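Local coordinates for protein PcyX_EBK42635 (Marine metagenome, PDB 5OWG) that probably reduces biliverdin to the pigment phycoerythrobilin in a four-electron reaction, taking its electrons from ferredoxin, at residues R55-A60 and L78-M83; G92-A97 and G104-F109; H117-W122 and D178-H183. All coordinates share one frame; numbering follows the deposited sequence.

Contact 1 (R55-A60 and L78-M83); sequences RYIRRA and LCLFPM
R58 lays its guanidinium flat over the ring of F81, at a classic beta bulge in the hairpin of strands 57-67 and 73-82: R58 and R59 both face F81. The two side chains run side by side in the same direction, their planes 24° apart, with NH2 3.5 Å from F81 CG and set toward the rim of the ring. R58 starts from the crowded position, CG between backbone N and carbonyl carbon (chi1 70°), and then extends straight to NE. Beyond the segments, Q196 of helix 189-204 bonds to R58 NE and also to P82 O, so one amide ties both sides of the contact together. R59 pairs with F81 in the hydrogen-bonded fashion: F81 N donates to R59 O at 2.8 Å, whereas the return bond from R59 N to F81 O is weak. On the face carrying A60 and L80, A60 CB sits 3.6 Å from L80 CG; I57 CD1 also reaches L80 CD2 (3.9 Å). Helix 161-179 packs on L80. At the open end of the hairpin M83 N donates to Y56 O (2.9 Å) from above the carbonyl plane. The M83 side chain, bent at chi2 and chi3, folds back until CE lies 3.3 Å from R58 CA.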
loop_
_atom_site.group_PDB
_atom_site.type_symbol
_atom_site.label_atom_id
_atom_site.label_comp_id
_atom_site.label_asym_id
_atom_site.label_seq_id
_atom_site.Cartn_x
_atom_site.Cartn_y
_atom_site.Cartn_z
ATOM N N ARG A 55 2.327 -0.334 16.733
ATOM C CA ARG A 55 1.195 -0.120 17.628
ATOM C C ARG A 55 0.075 0.649 16.942
ATOM O O ARG A 55 -1.109 0.354 17.150
ATOM C CB ARG A 55 1.667 0.622 18.881
ATOM C CG ARG A 55 0.551 1.271 19.701
ATOM C CD ARG A 55 1.081 1.853 21.008
ATOM N NE ARG A 55 0.062 2.613 21.727
ATOM C CZ ARG A 55 0.303 3.378 22.789
ATOM N NH1 ARG A 55 1.536 3.495 23.265
ATOM N NH2 ARG A 55 -0.689 4.032 23.378
ATOM N N TYR A 56 0.426 1.628 16.114
ATOM C CA TYR A 56 -0.561 2.544 15.564
ATOM C C TYR A 56 -1.046 2.153 14.175
ATOM O O TYR A 56 -2.119 2.606 13.761
ATOM C CB TYR A 56 0.021 3.962 15.518
ATOM C CG TYR A 56 0.563 4.436 16.850
ATOM C CD1 TYR A 56 -0.286 4.927 17.832
ATOM C CD2 TYR A 56 1.922 4.387 17.124
ATOM C CE1 TYR A 56 0.204 5.358 19.052
ATOM C CE2 TYR A 56 2.423 4.818 18.338
ATOM C CZ TYR A 56 1.558 5.301 19.299
ATOM O OH TYR A 56 2.047 5.729 20.511
ATOM N N ILE A 57 -0.291 1.330 13.452
ATOM C CA ILE A 57 -0.619 0.938 12.086
ATOM C C ILE A 57 -0.664 -0.583 12.048
ATOM O O ILE A 57 0.381 -1.241 12.125
ATOM C CB ILE A 57 0.399 1.489 11.079
ATOM C CG1 ILE A 57 0.369 3.022 11.070
ATOM C CG2 ILE A 57 0.132 0.948 9.679
ATOM C CD1 ILE A 57 1.670 3.649 10.618
ATOM N N ARG A 58 -1.869 -1.147 11.924
ATOM C CA ARG A 58 -2.000 -2.600 11.952
ATOM C C ARG A 58 -1.381 -3.251 10.723
ATOM O O ARG A 58 -0.880 -4.379 10.813
ATOM C CB ARG A 58 -3.472 -3.007 12.076
ATOM C CG ARG A 58 -4.331 -2.744 10.846
ATOM C CD ARG A 58 -5.704 -3.378 11.007
ATOM N NE ARG A 58 -6.570 -3.111 9.860
ATOM C CZ ARG A 58 -6.633 -3.864 8.765
ATOM N NH1 ARG A 58 -5.881 -4.951 8.643
ATOM N NH2 ARG A 58 -7.456 -3.525 7.782
ATOM N N ARG A 59 -1.398 -2.574 9.577
ATOM C CA ARG A 59 -0.889 -3.188 8.357
ATOM C C ARG A 59 -0.329 -2.136 7.413
ATOM O O ARG A 59 -0.995 -1.141 7.106
ATOM C CB ARG A 59 -1.985 -3.997 7.657
ATOM C CG ARG A 59 -1.485 -4.783 6.460
ATOM C CD ARG A 59 -2.543 -5.738 5.933
ATOM N NE ARG A 59 -2.009 -6.639 4.911
ATOM C CZ ARG A 59 -2.041 -6.407 3.601
ATOM N NH1 ARG A 59 -2.587 -5.294 3.123
ATOM N NH2 ARG A 59 -1.526 -7.294 2.762
ATOM N N ALA A 60 0.901 -2.371 6.961
ATOM C CA ALA A 60 1.549 -1.581 5.921
ATOM C C ALA A 60 2.141 -2.560 4.921
ATOM O O ALA A 60 2.983 -3.383 5.290
ATOM C CB ALA A 60 2.637 -0.676 6.505
ATOM N N LEU A 78 1.347 0.370 -2.409
ATOM C CA LEU A 78 1.684 0.648 -1.018
ATOM C C LEU A 78 0.434 1.141 -0.310
ATOM O O LEU A 78 -0.170 2.132 -0.731
ATOM C CB LEU A 78 2.814 1.679 -0.917
ATOM C CG LEU A 78 3.290 2.033 0.495
ATOM C CD1 LEU A 78 3.910 0.832 1.195
ATOM C CD2 LEU A 78 4.281 3.181 0.446
ATOM N N CYS A 79 0.054 0.452 0.764
ATOM C CA CYS A 79 -1.156 0.776 1.504
ATOM C C CYS A 79 -0.883 0.642 2.993
ATOM O O CYS A 79 -0.149 -0.249 3.427
ATOM C CB CYS A 79 -2.322 -0.138 1.114
ATOM S SG CYS A 79 -3.894 0.383 1.801
ATOM N N LEU A 80 -1.487 1.538 3.774
ATOM C CA LEU A 80 -1.348 1.538 5.226
ATOM C C LEU A 80 -2.724 1.634 5.865
ATOM O O LEU A 80 -3.460 2.595 5.617
ATOM C CB LEU A 80 -0.469 2.700 5.702
ATOM C CG LEU A 80 1.032 2.442 5.859
ATOM C CD1 LEU A 80 1.725 2.336 4.510
ATOM C CD2 LEU A 80 1.677 3.532 6.708
ATOM N N PHE A 81 -3.068 0.641 6.693
ATOM C CA PHE A 81 -4.285 0.673 7.496
ATOM C C PHE A 81 -3.944 1.020 8.939
ATOM O O PHE A 81 -3.064 0.374 9.524
ATOM C CB PHE A 81 -4.996 -0.677 7.454
ATOM C CG PHE A 81 -5.743 -0.942 6.178
ATOM C CD1 PHE A 81 -7.008 -0.413 5.977
ATOM C CD2 PHE A 81 -5.193 -1.741 5.191
ATOM C CE1 PHE A 81 -7.703 -0.663 4.809
ATOM C CE2 PHE A 81 -5.885 -1.997 4.021
ATOM C CZ PHE A 81 -7.140 -1.456 3.830
ATOM N N PRO A 82 -4.591 2.006 9.560
ATOM C CA PRO A 82 -4.331 2.276 10.980
ATOM C C PRO A 82 -4.946 1.207 11.874
ATOM O O PRO A 82 -5.689 0.329 11.430
ATOM C CB PRO A 82 -4.982 3.643 11.210
ATOM C CG PRO A 82 -6.031 3.741 10.160
ATOM C CD PRO A 82 -5.481 3.020 8.966
ATOM N N MET A 83 -4.623 1.294 13.163
ATOM C CA MET A 83 -5.125 0.334 14.136
ATOM C C MET A 83 -6.612 0.581 14.404
ATOM O O MET A 83 -7.185 1.605 14.019
ATOM C CB MET A 83 -4.305 0.413 15.428
ATOM C CG MET A 83 -4.447 -0.782 16.372
ATOM S SD MET A 83 -4.086 -2.367 15.589
ATOM C CE MET A 83 -2.352 -2.160 15.199
#

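Contact 2 (G92-A97 and G104-F109); sequences GFDIIA and GAFHDF
I95 and A105 make the tight spot here: I95 CD1 is 3.4 Å from A105 CB, closer than carbons usually pack, although A105 itself is solvent-exposed. On the same face F93 and H107 meet rim to rim with their planes at 67°, F93 CD1 lying 3.4 Å from H107 CD2; helix 161-179 packs on F93 through I165 and A169 and on H107 through N172. The backbones are joined by six hydrogen bonds, from F106 N to D94 O at 2.7 Å up to D108 N to G92 O at 3.3 Å. On the opposite face I96 CG2 rests 3.5 Å from G104 CA, alongside a residue with no side chain. The D94-F106 pair on that face is looser. D94 and the exposed F106 run side by side, carboxylate and ring only 17° apart, but the closest approach of the side chains is D94 OD2 to F106 CD2 at 3.6 Å, and D94 OD1 is already engaged by H77 of the neighbouring strand. In relatives this side of the sheet looks toward the bilin pocket, so D94 probably lies in its wall. The whole is an antiparallel beta hairpin at the edge of the central sheet of the bilin reductase alpha/beta/alpha sandwich.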
loop_
_atom_site.group_PDB
_atom_site.type_symbol
_atom_site.label_atom_id
_atom_site.label_comp_id
_atom_site.label_asym_id
_atom_site.label_seq_id
_atom_site.Cartn_x
_atom_site.Cartn_y
_atom_site.Cartn_z
ATOM N N GLY A 92 -2.583 5.424 0.501
ATOM C CA GLY A 92 -2.591 4.541 -0.643
ATOM C C GLY A 92 -1.792 5.144 -1.773
ATOM O O GLY A 92 -2.030 6.290 -2.156
ATOM N N PHE A 93 -0.822 4.399 -2.293
ATOM C CA PHE A 93 -0.004 4.848 -3.412
ATOM C C PHE A 93 0.102 3.705 -4.406
ATOM O O PHE A 93 0.534 2.604 -4.046
ATOM C CB PHE A 93 1.387 5.291 -2.952
ATOM C CG PHE A 93 2.254 5.816 -4.064
ATOM C CD1 PHE A 93 2.142 7.129 -4.493
ATOM C CD2 PHE A 93 3.180 4.996 -4.682
ATOM C CE1 PHE A 93 2.938 7.612 -5.515
ATOM C CE2 PHE A 93 3.982 5.474 -5.704
ATOM C CZ PHE A 93 3.859 6.784 -6.120
ATOM N N ASP A 94 -0.296 3.963 -5.648
ATOM C CA ASP A 94 -0.266 2.963 -6.707
ATOM C C ASP A 94 0.310 3.608 -7.955
ATOM O O ASP A 94 -0.215 4.620 -8.434
ATOM C CB ASP A 94 -1.663 2.398 -6.980
ATOM C CG ASP A 94 -2.207 1.601 -5.810
ATOM O OD1 ASP A 94 -1.521 0.658 -5.366
ATOM O OD2 ASP A 94 -3.315 1.923 -5.333
ATOM N N ILE A 95 1.389 3.029 -8.473
ATOM C CA ILE A 95 2.057 3.524 -9.668
ATOM C C ILE A 95 2.313 2.345 -10.596
ATOM O O ILE A 95 2.894 1.335 -10.181
ATOM C CB ILE A 95 3.373 4.258 -9.328
ATOM C CG1 ILE A 95 3.817 5.132 -10.501
ATOM C CG2 ILE A 95 4.480 3.281 -8.932
ATOM C CD1 ILE A 95 3.145 6.477 -10.515
ATOM N N ILE A 96 1.847 2.459 -11.836
ATOM C CA ILE A 96 2.197 1.532 -12.906
ATOM C C ILE A 96 2.798 2.349 -14.039
ATOM O O ILE A 96 2.175 3.297 -14.527
ATOM C CB ILE A 96 0.983 0.721 -13.398
ATOM C CG1 ILE A 96 1.342 -0.096 -14.648
ATOM C CG2 ILE A 96 -0.191 1.641 -13.702
ATOM C CD1 ILE A 96 2.498 -1.061 -14.457
ATOM N N ALA A 97 4.007 1.978 -14.452
ATOM C CA ALA A 97 4.713 2.710 -15.492
ATOM C C ALA A 97 5.463 1.738 -16.383
ATOM O O ALA A 97 5.318 1.761 -17.609
ATOM C CB ALA A 97 5.689 3.717 -14.880
ATOM N N GLY A 104 -0.240 4.820 -15.154
ATOM C CA GLY A 104 -1.178 5.009 -14.056
ATOM C C GLY A 104 -0.481 5.479 -12.799
ATOM O O GLY A 104 0.631 5.052 -12.492
ATOM N N ALA A 105 -1.154 6.368 -12.071
ATOM C CA ALA A 105 -0.639 6.898 -10.815
ATOM C C ALA A 105 -1.818 7.249 -9.921
ATOM O O ALA A 105 -2.772 7.887 -10.376
ATOM C CB ALA A 105 0.239 8.133 -11.048
ATOM N N PHE A 106 -1.751 6.832 -8.658
ATOM C CA PHE A 106 -2.813 7.098 -7.698
ATOM C C PHE A 106 -2.207 7.324 -6.323
ATOM O O PHE A 106 -1.238 6.657 -5.949
ATOM C CB PHE A 106 -3.815 5.938 -7.644
ATOM C CG PHE A 106 -4.790 6.034 -6.510
ATOM C CD1 PHE A 106 -5.906 6.846 -6.607
ATOM C CD2 PHE A 106 -4.594 5.307 -5.346
ATOM C CE1 PHE A 106 -6.808 6.936 -5.564
ATOM C CE2 PHE A 106 -5.493 5.392 -4.299
ATOM C CZ PHE A 106 -6.602 6.209 -4.409
ATOM N N HIS A 107 -2.783 8.263 -5.576
ATOM C CA HIS A 107 -2.309 8.551 -4.230
ATOM C C HIS A 107 -3.287 9.482 -3.532
ATOM O O HIS A 107 -3.729 10.474 -4.116
ATOM C CB HIS A 107 -0.910 9.181 -4.251
ATOM C CG HIS A 107 -0.371 9.500 -2.889
ATOM N ND1 HIS A 107 -0.722 10.640 -2.199
ATOM C CD2 HIS A 107 0.493 8.829 -2.091
ATOM C CE1 HIS A 107 -0.100 10.657 -1.034
ATOM N NE2 HIS A 107 0.645 9.569 -0.944
ATOM N N ASP A 108 -3.610 9.158 -2.281
ATOM C CA ASP A 108 -4.402 10.034 -1.423
ATOM C C ASP A 108 -4.499 9.382 -0.049
ATOM O O ASP A 108 -4.113 8.225 0.143
ATOM C CB ASP A 108 -5.804 10.298 -1.976
ATOM C CG ASP A 108 -6.761 9.155 -1.704
ATOM O OD1 ASP A 108 -6.369 7.988 -1.908
ATOM O OD2 ASP A 108 -7.904 9.425 -1.278
ATOM N N PHE A 109 -5.020 10.150 0.909
ATOM C CA PHE A 109 -5.338 9.636 2.242
ATOM C C PHE A 109 -6.846 9.404 2.290
ATOM O O PHE A 109 -7.622 10.239 2.755
ATOM C CB PHE A 109 -4.883 10.604 3.332
ATOM C CG PHE A 109 -3.388 10.740 3.460
ATOM C CD1 PHE A 109 -2.527 10.117 2.572
ATOM C CD2 PHE A 109 -2.845 11.494 4.488
ATOM C CE1 PHE A 109 -1.157 10.252 2.703
ATOM C CE2 PHE A 109 -1.479 11.629 4.626
ATOM C CZ PHE A 109 -0.633 11.007 3.733
#

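Contact 3 (H117-W122 and D178-H183); sequences HPLTKW and DKIRNH
H117, the N-cap residue of the short helix 118-121, meets H183, in the end region of helix 161-179, in an edge-to-face histidine pair. The two side chains reach toward each other tip to tip, their planes at 53°. H117 CE1 hangs over the centre of the H183 ring, 3.2 Å from H183 ND1, and P118 CG touches the edge of the same ring. Both imidazoles are held from elsewhere: E186 takes H117 NE2 on one carboxylate oxygen and H183 ND1 on the other, bracing the pair in its mutual tilt. Through its other nitrogen, ND1, H117 accepts a weak capping bond from L119 N (3.4 Å), so the same ring caps the helix and packs against H183.

Two residues on, L119 fills the middle. Its CD1 lies 3.5 Å from K179 CB, and CD2 stands 4.0 Å from I180 CD1. W122, the first residue to leave the helix, completes the row. The indole is crossed at about a right angle by K179. K179 CE sits 3.6 Å from W122 CE2 in a CH-pi contact over the face. The chain then bends at chi4 (-61°), and NZ makes a cation-pi interaction, 4.5 Å from the centroid of the five-membered ring and 20° off its normal. K179 thus packs CB and CD on L119 CD1 while its CE and NZ lie over the W122 face.

In the fold, the contact clamps helix 118-121, which follows edge strand 104-110, onto the end region of helix 161-179. L119 also touches Y176 and W122 touches N175 on that helix, while N86, from the loop between strands 73-82 and 90-96, packs on I180 and H183.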
loop_
_atom_site.group_PDB
_atom_site.type_symbol
_atom_site.label_atom_id
_atom_site.label_comp_id
_atom_site.label_asym_id
_atom_site.label_seq_id
_atom_site.Cartn_x
_atom_site.Cartn_y
_atom_site.Cartn_z
ATOM N N HIS A 117 -11.809 14.144 8.604
ATOM C CA HIS A 117 -10.685 13.789 9.448
ATOM C C HIS A 117 -9.562 14.789 9.222
ATOM O O HIS A 117 -9.288 15.146 8.066
ATOM C CB HIS A 117 -10.187 12.372 9.154
ATOM C CG HIS A 117 -9.504 11.724 10.316
ATOM N ND1 HIS A 117 -8.174 11.936 10.612
ATOM C CD2 HIS A 117 -9.969 10.875 11.260
ATOM C CE1 HIS A 117 -7.850 11.241 11.688
ATOM N NE2 HIS A 117 -8.922 10.589 12.101
ATOM N N PRO A 118 -8.897 15.261 10.284
ATOM C CA PRO A 118 -7.830 16.258 10.083
ATOM C C PRO A 118 -6.700 15.780 9.187
ATOM O O PRO A 118 -6.182 16.568 8.386
ATOM C CB PRO A 118 -7.341 16.536 11.514
ATOM C CG PRO A 118 -8.484 16.177 12.387
ATOM C CD PRO A 118 -9.179 15.037 11.713
ATOM N N LEU A 119 -6.295 14.511 9.296
ATOM C CA LEU A 119 -5.122 14.051 8.557
ATOM C C LEU A 119 -5.358 14.066 7.050
ATOM O O LEU A 119 -4.402 14.197 6.279
ATOM C CB LEU A 119 -4.721 12.650 9.020
ATOM C CG LEU A 119 -3.464 12.057 8.372
ATOM C CD1 LEU A 119 -2.277 13.001 8.495
ATOM C CD2 LEU A 119 -3.130 10.712 8.997
ATOM N N THR A 120 -6.611 13.927 6.611
ATOM C CA THR A 120 -6.920 14.062 5.190
ATOM C C THR A 120 -6.782 15.512 4.743
ATOM O O THR A 120 -6.054 15.817 3.791
ATOM C CB THR A 120 -8.334 13.554 4.903
ATOM O OG1 THR A 120 -8.479 12.212 5.383
ATOM C CG2 THR A 120 -8.619 13.589 3.401
ATOM N N LYS A 121 -7.496 16.419 5.415
ATOM C CA LYS A 121 -7.430 17.841 5.092
ATOM C C LYS A 121 -5.985 18.295 4.938
ATOM O O LYS A 121 -5.638 19.000 3.984
ATOM C CB LYS A 121 -8.143 18.650 6.177
ATOM C CG LYS A 121 -9.551 18.157 6.476
ATOM C CD LYS A 121 -10.302 19.098 7.397
ATOM C CE LYS A 121 -11.010 20.195 6.623
ATOM N NZ LYS A 121 -10.737 21.542 7.187
ATOM N N TRP A 122 -5.126 17.905 5.877
ATOM C CA TRP A 122 -3.694 18.013 5.651
ATOM C C TRP A 122 -3.299 17.089 4.510
ATOM O O TRP A 122 -3.581 15.888 4.542
ATOM C CB TRP A 122 -2.916 17.656 6.917
ATOM C CG TRP A 122 -1.434 17.700 6.715
ATOM C CD1 TRP A 122 -0.594 18.728 7.024
ATOM C CD2 TRP A 122 -0.615 16.671 6.145
ATOM N NE1 TRP A 122 0.698 18.403 6.685
ATOM C CE2 TRP A 122 0.710 17.146 6.141
ATOM C CE3 TRP A 122 -0.876 15.395 5.635
ATOM C CZ2 TRP A 122 1.772 16.388 5.653
ATOM C CZ3 TRP A 122 0.177 14.647 5.150
ATOM C CH2 TRP A 122 1.484 15.145 5.161
ATOM N N ASP A 178 3.713 9.723 11.168
ATOM C CA ASP A 178 3.831 10.569 12.350
ATOM C C ASP A 178 2.464 11.026 12.851
ATOM O O ASP A 178 2.154 10.892 14.040
ATOM C CB ASP A 178 4.715 11.776 12.032
ATOM C CG ASP A 178 4.632 12.861 13.092
ATOM O OD1 ASP A 178 4.313 12.543 14.257
ATOM O OD2 ASP A 178 4.875 14.038 12.755
ATOM N N LYS A 179 1.634 11.576 11.964
ATOM C CA LYS A 179 0.384 12.187 12.404
ATOM C C LYS A 179 -0.679 11.156 12.759
ATOM O O LYS A 179 -1.542 11.436 13.599
ATOM C CB LYS A 179 -0.145 13.127 11.322
ATOM C CG LYS A 179 0.778 14.298 11.021
ATOM C CD LYS A 179 0.252 15.149 9.876
ATOM C CE LYS A 179 1.161 16.339 9.598
ATOM N NZ LYS A 179 1.272 17.257 10.765
ATOM N N ILE A 180 -0.645 9.971 12.144
ATOM C CA ILE A 180 -1.660 8.964 12.443
ATOM C C ILE A 180 -1.622 8.590 13.918
ATOM O O ILE A 180 -2.646 8.208 14.498
ATOM C CB ILE A 180 -1.474 7.727 11.538
ATOM C CG1 ILE A 180 -2.673 6.782 11.651
ATOM C CG2 ILE A 180 -0.201 6.969 11.901
ATOM C CD1 ILE A 180 -3.962 7.333 11.058
ATOM N N ARG A 181 -0.451 8.698 14.551
ATOM C CA ARG A 181 -0.335 8.374 15.969
ATOM C C ARG A 181 -1.296 9.210 16.808
ATOM O O ARG A 181 -1.830 8.732 17.815
ATOM C CB ARG A 181 1.105 8.590 16.435
ATOM C CG ARG A 181 2.126 7.700 15.742
ATOM C CD ARG A 181 3.460 8.407 15.546
ATOM N NE ARG A 181 4.120 8.730 16.807
ATOM C CZ ARG A 181 5.152 9.562 16.919
ATOM N NH1 ARG A 181 5.640 10.172 15.848
ATOM N NH2 ARG A 181 5.693 9.793 18.107
ATOM N N ASN A 182 -1.537 10.457 16.400
ATOM C CA ASN A 182 -2.335 11.392 17.188
ATOM C C ASN A 182 -3.819 11.057 17.208
ATOM O O ASN A 182 -4.598 11.831 17.776
ATOM C CB ASN A 182 -2.161 12.812 16.648
ATOM C CG ASN A 182 -0.755 13.337 16.830
ATOM O OD1 ASN A 182 -0.162 13.203 17.900
ATOM N ND2 ASN A 182 -0.211 13.940 15.779
ATOM N N HIS A 183 -4.235 9.942 16.607
ATOM C CA HIS A 183 -5.649 9.609 16.474
ATOM C C HIS A 183 -5.976 8.244 17.069
ATOM O O HIS A 183 -7.016 7.660 16.748
ATOM C CB HIS A 183 -6.048 9.676 15.002
ATOM C CG HIS A 183 -5.930 11.049 14.419
ATOM N ND1 HIS A 183 -6.892 12.019 14.599
ATOM C CD2 HIS A 183 -4.951 11.622 13.680
ATOM C CE1 HIS A 183 -6.515 13.128 13.987
ATOM N NE2 HIS A 183 -5.342 12.914 13.421
#

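Contacts 1 and 2 belong to one antiparallel sheet: their centres are about 17 Å apart, on opposite sides of the chain's centre, and strands 73-82 and 90-96 join them directly, with L78 O 2.8 Å from F93 N in a probable hydrogen bond. Contact 3 lies beyond the sheet, about 13 Å between centres from contact 1 and about 20 Å from contact 2. It reaches contact 1 where I180 CD1 packs 3.8 Å from P82 CB, and contact 2 where W122 CZ3 stands 3.5 Å from F109 CE2. By analogy with relatives, the bilin probably lies on the sheet face carrying F81 and D94, while contact 3 and helix 161-179 belong to the other side.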